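Local coordinates for phosphoglycerol transferase GacH (Streptococcus pyogenes MGAS5005, PDB 6DGM), which probably transfers glycerol phosphate to the rhamnose polysaccharide of the streptococcal cell wall, this chain being the metal-binding, sulfatase-like part of a membrane protein, at residues S48-D51 against P52-S56; G274-D278 against S279-K283; E231-N234 against L235-A239. All coordinates share one frame; numbering follows the deposited sequence.

Contact 1 of 3, residues S48-D51 against P52-S56; sequences SLSD and PDRVS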
loop_
_atom_site.group_PDB
_atom_site.type_symbol
_atom_site.label_atom_id
_atom_site.label_comp_id
_atom_site.label_asym_id
_atom_site.label_seq_id
_atom_site.Cartn_x
_atom_site.Cartn_y
_atom_site.Cartn_z
ATOM N N SER A 48 7.969 2.182 7.599
ATOM C CA SER A 48 8.430 3.480 8.072
ATOM C C SER A 48 9.226 4.268 7.041
ATOM O O SER A 48 9.926 5.211 7.413
ATOM C CB SER A 48 9.241 3.333 9.369
ATOM O OG SER A 48 8.417 2.920 10.438
ATOM N N LEU A 49 9.125 3.958 5.753
ATOM C CA LEU A 49 9.928 4.660 4.759
ATOM C C LEU A 49 9.310 5.994 4.339
ATOM O O LEU A 49 8.205 6.051 3.796
ATOM C CB LEU A 49 10.170 3.774 3.536
ATOM C CG LEU A 49 11.085 4.453 2.507
ATOM C CD1 LEU A 49 12.072 3.459 1.945
ATOM C CD2 LEU A 49 10.288 5.117 1.390
ATOM N N SER A 50 10.070 7.069 4.507
ATOM C CA SER A 50 9.600 8.378 4.084
ATOM C C SER A 50 10.792 9.323 4.037
ATOM O O SER A 50 11.579 9.395 4.991
ATOM C CB SER A 50 8.521 8.906 5.040
ATOM O OG SER A 50 7.866 10.044 4.489
ATOM N N ASP A 51 10.911 10.054 2.938
ATOM C CA ASP A 51 12.075 10.888 2.703
ATOM C C ASP A 51 12.185 11.946 3.783
ATOM O O ASP A 51 11.302 12.798 3.888
ATOM C CB ASP A 51 11.934 11.570 1.345
ATOM C CG ASP A 51 13.198 12.278 0.901
ATOM O OD1 ASP A 51 14.131 12.467 1.713
ATOM O OD2 ASP A 51 13.258 12.656 -0.286
ATOM N N PRO A 52 13.247 11.946 4.589
ATOM C CA PRO A 52 13.376 12.999 5.610
ATOM C C PRO A 52 13.520 14.402 5.038
ATOM O O PRO A 52 13.283 15.382 5.760
ATOM C CB PRO A 52 14.609 12.577 6.421
ATOM C CG PRO A 52 15.317 11.552 5.608
ATOM C CD PRO A 52 14.351 10.967 4.627
ATOM N N ASP A 53 13.881 14.530 3.760
ATOM C CA ASP A 53 14.028 15.841 3.145
ATOM C C ASP A 53 12.722 16.625 3.116
ATOM O O ASP A 53 12.759 17.854 2.982
ATOM C CB ASP A 53 14.565 15.668 1.723
ATOM C CG ASP A 53 14.921 16.984 1.070
ATOM O OD1 ASP A 53 15.086 17.992 1.796
ATOM O OD2 ASP A 53 15.032 17.010 -0.175
ATOM N N ARG A 54 11.571 15.960 3.244
ATOM C CA ARG A 54 10.299 16.669 3.271
ATOM C C ARG A 54 9.969 17.235 4.646
ATOM O O ARG A 54 9.008 18.001 4.775
ATOM C CB ARG A 54 9.138 15.752 2.866
ATOM C CG ARG A 54 8.900 15.648 1.400
ATOM C CD ARG A 54 7.513 15.067 1.115
ATOM N NE ARG A 54 7.326 13.760 1.720
ATOM C CZ ARG A 54 7.864 12.643 1.244
ATOM N NH1 ARG A 54 8.634 12.679 0.156
ATOM N NH2 ARG A 54 7.634 11.493 1.847
ATOM N N VAL A 55 10.698 16.840 5.681
ATOM C CA VAL A 55 10.485 17.386 7.015
ATOM C C VAL A 55 11.233 18.707 7.108
ATOM O O VAL A 55 12.468 18.738 7.045
ATOM C CB VAL A 55 10.936 16.389 8.094
ATOM C CG1 VAL A 55 10.589 16.916 9.462
ATOM C CG2 VAL A 55 10.270 15.042 7.831
ATOM N N SER A 56 10.478 19.801 7.284
ATOM C CA SER A 56 10.993 21.144 7.030
ATOM C C SER A 56 12.262 21.443 7.821
ATOM O O SER A 56 13.215 22.028 7.289
ATOM C CB SER A 56 9.924 22.192 7.380
ATOM O OG SER A 56 8.716 21.961 6.684
#

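Contact 2 of 3, residues G274-D278 against S279-K283; sequences GLYPD and SAFNK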
loop_
_atom_site.group_PDB
_atom_site.type_symbol
_atom_site.label_atom_id
_atom_site.label_comp_id
_atom_site.label_asym_id
_atom_site.label_seq_id
_atom_site.Cartn_x
_atom_site.Cartn_y
_atom_site.Cartn_z
ATOM N N GLY A 274 8.313 7.220 13.937
ATOM C CA GLY A 274 7.885 7.997 15.080
ATOM C C GLY A 274 9.076 8.534 15.845
ATOM O O GLY A 274 9.317 8.157 17.003
ATOM N N LEU A 275 9.868 9.370 15.184
ATOM C CA LEU A 275 11.025 9.957 15.835
ATOM C C LEU A 275 11.054 11.472 15.812
ATOM O O LEU A 275 11.897 12.054 16.503
ATOM C CB LEU A 275 12.334 9.435 15.220
ATOM C CG LEU A 275 12.547 9.675 13.717
ATOM C CD1 LEU A 275 13.081 11.056 13.403
ATOM C CD2 LEU A 275 13.472 8.591 13.160
ATOM N N TYR A 276 10.153 12.125 15.056
ATOM C CA TYR A 276 10.204 13.572 14.947
ATOM C C TYR A 276 9.272 14.213 15.970
ATOM O O TYR A 276 8.144 13.750 16.154
ATOM C CB TYR A 276 9.709 14.011 13.572
ATOM C CG TYR A 276 10.430 13.459 12.367
ATOM C CD1 TYR A 276 11.620 14.035 11.935
ATOM C CD2 TYR A 276 9.909 12.396 11.633
ATOM C CE1 TYR A 276 12.277 13.570 10.824
ATOM C CE2 TYR A 276 10.568 11.909 10.506
ATOM C CZ TYR A 276 11.762 12.501 10.110
ATOM O OH TYR A 276 12.411 12.035 8.979
ATOM N N PRO A 277 9.704 15.292 16.615
ATOM C CA PRO A 277 8.756 16.134 17.352
ATOM C C PRO A 277 7.901 16.931 16.381
ATOM O O PRO A 277 8.280 17.165 15.231
ATOM C CB PRO A 277 9.664 17.051 18.178
ATOM C CG PRO A 277 10.890 17.175 17.349
ATOM C CD PRO A 277 11.068 15.847 16.627
ATOM N N ASP A 278 6.720 17.349 16.849
ATOM C CA ASP A 278 5.830 18.114 15.981
ATOM C C ASP A 278 6.504 19.373 15.450
ATOM O O ASP A 278 6.199 19.817 14.337
ATOM C CB ASP A 278 4.536 18.480 16.703
ATOM C CG ASP A 278 3.526 17.337 16.733
ATOM O OD1 ASP A 278 3.748 16.292 16.092
ATOM O OD2 ASP A 278 2.495 17.512 17.423
ATOM N N SER A 279 7.419 19.959 16.221
ATOM C CA SER A 279 8.096 21.169 15.776
ATOM C C SER A 279 8.850 20.948 14.466
ATOM O O SER A 279 9.071 21.907 13.717
ATOM C CB SER A 279 9.083 21.609 16.851
ATOM O OG SER A 279 10.140 20.680 16.923
ATOM N N ALA A 280 9.268 19.711 14.192
ATOM C CA ALA A 280 10.028 19.412 12.980
ATOM C C ALA A 280 9.286 19.829 11.714
ATOM O O ALA A 280 9.921 20.140 10.704
ATOM C CB ALA A 280 10.346 17.920 12.898
ATOM N N PHE A 281 7.957 19.835 11.742
ATOM C CA PHE A 281 7.166 20.079 10.541
ATOM C C PHE A 281 6.861 21.553 10.291
ATOM O O PHE A 281 6.316 21.882 9.231
ATOM C CB PHE A 281 5.897 19.226 10.606
ATOM C CG PHE A 281 6.186 17.767 10.793
ATOM C CD1 PHE A 281 6.615 16.990 9.731
ATOM C CD2 PHE A 281 6.092 17.181 12.050
ATOM C CE1 PHE A 281 6.919 15.659 9.903
ATOM C CE2 PHE A 281 6.387 15.838 12.221
ATOM C CZ PHE A 281 6.802 15.084 11.154
ATOM N N ASN A 282 7.197 22.440 11.227
ATOM C CA ASN A 282 7.180 23.887 11.010
ATOM C C ASN A 282 6.047 24.419 10.144
ATOM O O ASN A 282 6.287 24.904 9.034
ATOM C CB ASN A 282 8.515 24.319 10.367
ATOM C CG ASN A 282 8.706 25.833 10.340
ATOM O OD1 ASN A 282 8.098 26.563 11.124
ATOM N ND2 ASN A 282 9.562 26.307 9.437
ATOM N N LYS A 283 4.817 24.384 10.641
ATOM C CA LYS A 283 3.654 24.931 9.938
ATOM C C LYS A 283 3.263 24.142 8.686
ATOM O O LYS A 283 2.303 24.527 8.004
ATOM C CB LYS A 283 3.824 26.405 9.520
ATOM C CG LYS A 283 4.104 27.382 10.653
ATOM C CD LYS A 283 4.732 28.683 10.131
ATOM C CE LYS A 283 3.772 29.868 10.208
ATOM N NZ LYS A 283 4.139 30.963 9.251
#

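Contact 3 of 3, residues E231-N234 against L235-A239; sequences ENHN and LTSYA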
loop_
_atom_site.group_PDB
_atom_site.type_symbol
_atom_site.label_atom_id
_atom_site.label_comp_id
_atom_site.label_asym_id
_atom_site.label_seq_id
_atom_site.Cartn_x
_atom_site.Cartn_y
_atom_site.Cartn_z
ATOM N N GLU A 231 16.666 12.641 19.654
ATOM C CA GLU A 231 15.973 12.821 18.387
ATOM C C GLU A 231 16.960 12.848 17.225
ATOM O O GLU A 231 16.720 12.221 16.186
ATOM C CB GLU A 231 15.129 14.100 18.431
ATOM C CG GLU A 231 13.881 13.956 19.319
ATOM C CD GLU A 231 13.224 15.283 19.705
ATOM O OE1 GLU A 231 13.854 16.366 19.616
ATOM O OE2 GLU A 231 12.052 15.235 20.123
ATOM N N ASN A 232 18.071 13.571 17.379
ATOM C CA ASN A 232 19.072 13.631 16.321
ATOM C C ASN A 232 19.706 12.265 16.086
ATOM O O ASN A 232 19.978 11.887 14.944
ATOM C CB ASN A 232 20.168 14.636 16.675
ATOM C CG ASN A 232 19.755 16.075 16.412
ATOM O OD1 ASN A 232 18.837 16.319 15.637
ATOM N ND2 ASN A 232 20.456 17.032 17.038
ATOM N N HIS A 233 19.946 11.512 17.158
ATOM C CA HIS A 233 20.564 10.197 17.007
ATOM C C HIS A 233 19.619 9.233 16.308
ATOM O O HIS A 233 20.034 8.480 15.418
ATOM C CB HIS A 233 20.962 9.651 18.380
ATOM C CG HIS A 233 21.789 8.405 18.311
ATOM N ND1 HIS A 233 23.016 8.368 17.694
ATOM C CD2 HIS A 233 21.552 7.147 18.755
ATOM C CE1 HIS A 233 23.511 7.146 17.770
ATOM N NE2 HIS A 233 22.648 6.386 18.417
ATOM N N ASN A 234 18.344 9.228 16.705
ATOM C CA ASN A 234 17.368 8.391 16.023
ATOM C C ASN A 234 17.259 8.751 14.545
ATOM O O ASN A 234 17.217 7.868 13.684
ATOM C CB ASN A 234 16.004 8.533 16.692
ATOM C CG ASN A 234 15.862 7.657 17.912
ATOM O OD1 ASN A 234 16.484 6.613 18.015
ATOM N ND2 ASN A 234 15.038 8.089 18.851
ATOM N N LEU A 235 17.206 10.046 14.234
ATOM C CA LEU A 235 17.103 10.457 12.844
ATOM C C LEU A 235 18.325 10.014 12.057
ATOM O O LEU A 235 18.204 9.553 10.914
ATOM C CB LEU A 235 16.929 11.971 12.749
ATOM C CG LEU A 235 16.874 12.557 11.328
ATOM C CD1 LEU A 235 15.714 11.997 10.498
ATOM C CD2 LEU A 235 16.805 14.090 11.392
ATOM N N THR A 236 19.518 10.156 12.652
ATOM C CA THR A 236 20.741 9.730 11.979
ATOM C C THR A 236 20.739 8.228 11.738
ATOM O O THR A 236 21.057 7.772 10.635
ATOM C CB THR A 236 21.952 10.162 12.805
ATOM O OG1 THR A 236 22.042 11.589 12.782
ATOM C CG2 THR A 236 23.264 9.548 12.260
ATOM N N SER A 237 20.397 7.439 12.766
ATOM C CA SER A 237 20.351 5.989 12.602
ATOM C C SER A 237 19.334 5.588 11.539
ATOM O O SER A 237 19.592 4.695 10.721
ATOM C CB SER A 237 19.956 5.328 13.930
ATOM O OG SER A 237 20.851 5.684 14.968
ATOM N N TYR A 238 18.155 6.208 11.571
ATOM C CA TYR A 238 17.127 5.935 10.571
ATOM C C TYR A 238 17.605 6.288 9.167
ATOM O O TYR A 238 17.377 5.527 8.217
ATOM C CB TYR A 238 15.876 6.735 10.927
ATOM C CG TYR A 238 14.813 6.748 9.857
ATOM C CD1 TYR A 238 13.965 5.671 9.706
ATOM C CD2 TYR A 238 14.667 7.846 9.014
ATOM C CE1 TYR A 238 12.986 5.685 8.715
ATOM C CE2 TYR A 238 13.693 7.877 8.041
ATOM C CZ TYR A 238 12.865 6.784 7.892
ATOM O OH TYR A 238 11.888 6.811 6.913
ATOM N N ALA A 239 18.261 7.452 9.006
ATOM C CA ALA A 239 18.737 7.851 7.686
ATOM C C ALA A 239 19.783 6.871 7.155
ATOM O O ALA A 239 19.795 6.553 5.957
ATOM C CB ALA A 239 19.310 9.268 7.708
HETATM O O HOH W 1 18.969 5.459 17.414
#

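Contact 1 of 3, residues S48-D51 against P52-S56
Asp51 meets Asp53 and Arg54 in a local turn contact. It lies in the loop that leaves strand 40-46 and leads to strand 58-60. The Asp51 side chain folds back over the turn that follows it. Its OD1 accepts a nearly straight hydrogen bond from the backbone N of Asp53 at 2.9 Å. The amide comes from above the carboxylate plane, 57° out of it. The chi1 of -170° puts CG beside the carbonyl carbon of Asp51, and this carries OD1 to the amide two residues on. The carboxylate also lies alongside Asp53: Asp51 OD1 is 3.2 Å from Asp53 CB. The two side chains lie side by side and point the same way, with their carboxylates turned against each other. The backbone adds a second link, from Arg54 N to Asp51 O at 3.2 Å. The side-chain bond defines an Asx turn, and the main-chain bond closes the first turn of the 3-10 segment 52-54. Pro52 has no amide hydrogen to offer and is the first residue of the 3-10 segment. The loop begins just after the manganese ligand Glu47, at the end of a central strand of the alkaline phosphatase-type sheet. The Ser50 side chain is about 11 Å from the manganese ion. Arg54 bends back at chi3 (-58°), which returns its guanidinium toward the start of the turn. Asp51 O lies over one face of that group. NH1 packs against the CB of Asp51 at 3.7 Å, and NH2 lies 3.0 Å from Ser50 OG. The main polar partners of NH2 belong to strand 290-297: it forms a salt bridge with Asp292 OD1 and a hydrogen bond with Leu290 O. Asp292 OD1 also accepts a hydrogen bond from the backbone N of Asp51.

Contact 2 of 3, residues G274-D278 against S279-K283
Two successive backbone bonds, from Ala280 N to Pro277 O at 2.9 Å and from Phe281 N to Asp278 O at 3.1 Å, wind residues 277-281 into a short 3-10 turn. Each links residues three apart. In both, the N-H sits well above the carbonyl plane, about 50° out of it. The turn brings the side chain of Phe281 back to Tyr276. The rings form an offset edge-to-face pair, with the edge of Phe281 toward the face of Tyr276. Their centroids are 5.8 Å apart and their planes meet at 64°. The leading atom of Phe281 is CZ, which lies 3.9 Å from Tyr276 CB. It therefore leans on the root of the tyrosine as well as on its ring. Phe281 has CG anti to its carbonyl carbon (chi1 -55°), which turns the ring back toward Tyr276, and the two side chains cross at about a right angle. Leu275 CD1 covers the opposite face of the tyrosine ring, 3.5 Å above its centre. The Tyr276 ring is thus held between Leu275 and Phe281. Ala280 fills in beside them, its CB 4.0 Å from Tyr276 CB. Ser279 OG packs against Pro277 CG at 3.6 Å. At the edge of the Phe281 ring, near its plane, lies Asp278 O. The carboxylate of Asp278 turns to another partner: its OD1 forms a salt bridge with Lys288. Tyr276 is anchored through its backbone N, which bonds to the hydroxyl of Tyr85. The result is a 3-10 turn backed by an aromatic pair. It belongs to the loop after strand 263-269, which first supplies the manganese ligands Asp270 and His271 in this member of the alkaline phosphatase clan.

Contact 3 of 3, residues E231-N234 against L235-A239
Ser237 grips the carbonyl of His233 with two bonds. Its backbone N donates to His233 O at 2.9 Å, with an N-H...O angle of 170°, and its OG donates to the same oxygen, also at 2.9 Å. The two donors arrive from opposite faces of the carbonyl plane. The serine OG lies anti to its own carbonyl carbon (chi1 -57°), which turns it back toward the preceding helical turn. There it also sits over one face of the His233 imidazole, 3.9 Å above the plane and offset toward the rim. A water joins this group from the Asn234 side. It donates to Asn234 OD1 at 2.8 Å and to Ser237 OG at 3.1 Å. Ser237 OG thus gives one bond and receives one. The regular helix bonds run alongside. Leu235 N binds Glu231 O, Thr236 N binds Asn232 O, and Tyr238 N binds Asn234 O. Thr236 OG1 accepts a hydrogen bond from the backbone N of Ala222. Asn232 OD1 likewise accepts Gly224 N, so this side of the helix is tied to strand 222-224. Packing between successive turns of the helix is mostly between side chains and backbone. Leu235 CB rests 3.5 Å from Glu231 O, and Tyr238 CB is 3.3 Å from Asn234 O. Farther along, the ring of Tyr238 meets Trp212 edge-to-face. Its OH bonds to Ser48 O and Ser50 N, in the loop after strand 40-46. This early part of helix 229-257 touches strand 222-224 of a small two-stranded sheet and also the loops that leave the central strands 40-46 and 263-269.

In the fold
Along the chain the order is contact 1, contact 3, contact 2. All three belong to the sulfatase-like part of the protein and lie on the same side of the chain's centre. Their centres are 11 to 13 Å apart, and each touches the other two. Contacts 1 and 2 occupy the loops that leave strands 40-46 and 263-269, neighbours in the central mixed sheet. Contact 3 is the early part of helix 229-257, which packs on both loops. Pro52 and Val55 meet Tyr276, and Tyr276 in turn meets Leu235. Both loops follow manganese ligands, so this packed layer is consistent with a second shell beside the metal site.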